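Local coordinates for dipeptide Epimerase (Enterococcus faecalis V583, PDB 3JVA), which belongs to the mandelate racemase/muconate lactonizing enzyme family of the enolase superfamily and binds a magnesium ion in its barrel domain, at residues D183-L188 and Q210-E215. Numbering follows the deposited sequence.
With MG (magnesium ion), chain O.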
loop_
_atom_site.group_PDB
_atom_site.type_symbol
_atom_site.label_atom_id
_atom_site.label_comp_id
_atom_site.label_asym_id
_atom_site.label_seq_id
_atom_site.Cartn_x
_atom_site.Cartn_y
_atom_site.Cartn_z
ATOM N N ASP B 183 -12.811 -42.400 3.903
ATOM C CA ASP B 183 -11.502 -42.473 4.544
ATOM C C ASP B 183 -10.369 -42.379 3.529
ATOM O O ASP B 183 -9.196 -42.384 3.900
ATOM C CB ASP B 183 -11.357 -43.767 5.348
ATOM C CG ASP B 183 -12.205 -43.763 6.601
ATOM O OD1 ASP B 183 -12.142 -42.762 7.348
ATOM O OD2 ASP B 183 -12.924 -44.755 6.841
ATOM N N ILE B 184 -10.722 -42.295 2.251
ATOM C CA ILE B 184 -9.721 -42.192 1.193
ATOM C C ILE B 184 -9.630 -40.731 0.761
ATOM O O ILE B 184 -10.648 -40.083 0.509
ATOM C CB ILE B 184 -10.102 -43.063 -0.035
ATOM C CG1 ILE B 184 -10.197 -44.537 0.373
ATOM C CG2 ILE B 184 -9.067 -42.894 -1.145
ATOM C CD1 ILE B 184 -8.910 -45.117 0.934
ATOM N N LYS B 185 -8.411 -40.207 0.691
ATOM C CA LYS B 185 -8.221 -38.821 0.290
ATOM C C LYS B 185 -8.298 -38.673 -1.218
ATOM O O LYS B 185 -7.784 -39.511 -1.968
ATOM C CB LYS B 185 -6.878 -38.297 0.813
ATOM C CG LYS B 185 -6.877 -38.060 2.320
ATOM C CD LYS B 185 -5.505 -37.654 2.842
ATOM C CE LYS B 185 -4.502 -38.789 2.711
ATOM N NZ LYS B 185 -3.193 -38.452 3.343
ATOM N N LEU B 186 -8.958 -37.611 -1.662
ATOM C CA LEU B 186 -9.108 -37.349 -3.085
ATOM C C LEU B 186 -8.475 -36.016 -3.441
ATOM O O LEU B 186 -8.890 -34.973 -2.937
ATOM C CB LEU B 186 -10.590 -37.329 -3.475
ATOM C CG LEU B 186 -11.355 -38.652 -3.384
ATOM C CD1 LEU B 186 -12.821 -38.416 -3.725
ATOM C CD2 LEU B 186 -10.746 -39.662 -4.348
ATOM N N ARG B 187 -7.453 -36.065 -4.292
ATOM C CA ARG B 187 -6.754 -34.863 -4.751
ATOM C C ARG B 187 -7.166 -34.588 -6.180
ATOM O O ARG B 187 -7.089 -35.474 -7.032
ATOM C CB ARG B 187 -5.239 -35.073 -4.733
ATOM C CG ARG B 187 -4.667 -35.221 -3.368
ATOM C CD ARG B 187 -3.177 -35.505 -3.399
ATOM N NE ARG B 187 -2.692 -35.649 -2.034
ATOM C CZ ARG B 187 -1.598 -36.310 -1.688
ATOM N NH1 ARG B 187 -0.852 -36.902 -2.612
ATOM N NH2 ARG B 187 -1.264 -36.390 -0.410
ATOM N N LEU B 188 -7.578 -33.357 -6.457
ATOM C CA LEU B 188 -7.987 -33.006 -7.804
ATOM C C LEU B 188 -6.971 -32.070 -8.435
ATOM O O LEU B 188 -6.361 -31.254 -7.748
ATOM C CB LEU B 188 -9.351 -32.312 -7.781
ATOM C CG LEU B 188 -10.441 -33.002 -6.959
ATOM C CD1 LEU B 188 -11.756 -32.276 -7.178
ATOM C CD2 LEU B 188 -10.552 -34.473 -7.360
ATOM N N GLN B 210 -15.984 -34.073 -0.220
ATOM C CA GLN B 210 -14.801 -34.133 0.628
ATOM C C GLN B 210 -13.537 -34.203 -0.223
ATOM O O GLN B 210 -13.053 -35.285 -0.555
ATOM C CB GLN B 210 -14.857 -35.354 1.553
ATOM C CG GLN B 210 -13.624 -35.492 2.436
ATOM C CD GLN B 210 -13.572 -36.813 3.181
ATOM O OE1 GLN B 210 -14.433 -37.107 4.012
ATOM N NE2 GLN B 210 -12.554 -37.617 2.886
ATOM N N ILE B 211 -13.002 -33.041 -0.566
ATOM C CA ILE B 211 -11.801 -32.971 -1.384
ATOM C C ILE B 211 -10.625 -32.535 -0.529
ATOM O O ILE B 211 -10.736 -31.576 0.228
ATOM C CB ILE B 211 -11.995 -31.973 -2.535
ATOM C CG1 ILE B 211 -13.185 -32.412 -3.389
ATOM C CG2 ILE B 211 -10.732 -31.880 -3.376
ATOM C CD1 ILE B 211 -13.097 -33.850 -3.875
ATOM N N GLU B 212 -9.506 -33.247 -0.632
ATOM C CA GLU B 212 -8.330 -32.892 0.151
ATOM C C GLU B 212 -7.713 -31.584 -0.340
ATOM O O GLU B 212 -7.301 -30.738 0.462
ATOM C CB GLU B 212 -7.265 -33.986 0.083
ATOM C CG GLU B 212 -6.020 -33.606 0.864
ATOM C CD GLU B 212 -4.807 -34.417 0.479
ATOM O OE1 GLU B 212 -4.738 -34.868 -0.680
ATOM O OE2 GLU B 212 -3.914 -34.582 1.330
ATOM N N LEU B 213 -7.629 -31.432 -1.658
ATOM C CA LEU B 213 -7.067 -30.224 -2.244
ATOM C C LEU B 213 -7.321 -30.134 -3.738
ATOM O O LEU B 213 -7.620 -31.133 -4.399
ATOM C CB LEU B 213 -5.557 -30.164 -1.981
ATOM C CG LEU B 213 -4.707 -31.271 -2.619
ATOM C CD1 LEU B 213 -4.453 -30.960 -4.102
ATOM C CD2 LEU B 213 -3.381 -31.379 -1.878
ATOM N N VAL B 214 -7.203 -28.920 -4.265
ATOM C CA VAL B 214 -7.371 -28.682 -5.688
ATOM C C VAL B 214 -6.114 -27.992 -6.188
ATOM O O VAL B 214 -5.718 -26.939 -5.687
ATOM C CB VAL B 214 -8.583 -27.797 -5.991
ATOM C CG1 VAL B 214 -8.629 -27.485 -7.481
ATOM C CG2 VAL B 214 -9.857 -28.511 -5.562
ATOM N N GLU B 215 -5.507 -28.614 -7.186
ATOM C CA GLU B 215 -4.276 -28.147 -7.795
ATOM C C GLU B 215 -4.523 -27.190 -8.957
ATOM O O GLU B 215 -5.393 -27.430 -9.793
ATOM C CB GLU B 215 -3.512 -29.369 -8.298
ATOM C CG GLU B 215 -2.040 -29.204 -8.466
ATOM C CD GLU B 215 -1.382 -30.514 -8.856
ATOM O OE1 GLU B 215 -1.765 -31.574 -8.302
ATOM O OE2 GLU B 215 -0.482 -30.484 -9.707
HETATM MG MG MG O . -0.614 -30.552 -11.485
HETATM O O HOH W 1 -10.487 -36.209 0.543
HETATM O O HOH W 2 -3.882 -33.240 -7.230
HETATM O O HOH W 3 -0.332 -30.727 -13.511
HETATM O O HOH W 4 0.369 -32.462 -11.489
HETATM O O HOH W 5 -1.602 -28.772 -11.875
#
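Leu188 binds strand 213-215 through both backbone polar atoms: its N donates to Leu213 O at 3.0 Å, nearly straight at 174°, and its O accepts from Glu215 N at 2.8 Å. Because Leu213 and Glu215 flank Val214, Leu188 bridges Val214 in parallel register, and the strand segments run 23° apart. Two residues earlier, Leu186 O accepts from Glu212 N at 2.9 Å, whereas Leu186 N is satisfied by a water that donates in turn to Gln210 O, which Arg177 also binds. Gln210 NE2 reaches that water weakly, its main acceptor being Phe182 O.

On the face of Arg187 and Leu213, Arg187 NE and Glu212 OE1 form a salt bridge, guanidinium and carboxylate planes 13° apart; its length is doubtful, OE1 sitting too close to the arginine chain. Glu212, CG anti to its backbone N and extended beyond, lies alongside Arg187, both pointing the same way. Second partners, Asp132 for Arg187 NH1 and Arg316 for Glu212 OE2, extend the network. On the face of Leu188 and Val214, the leucine crosses Ile211 at about a right angle, CG 3.8 Å from Ile211 CG2.

Glu215 OE2 binds magnesium at 1.8 Å, while OE1 accepts from a water that also donates weakly to Leu188 O. Strand 185-189, helix 196-206 and strand 213-215 form a beta-alpha-beta unit of the enolase-type TIM barrel, whose strand ends present Asp189, Glu215 and Asp240 to the metal.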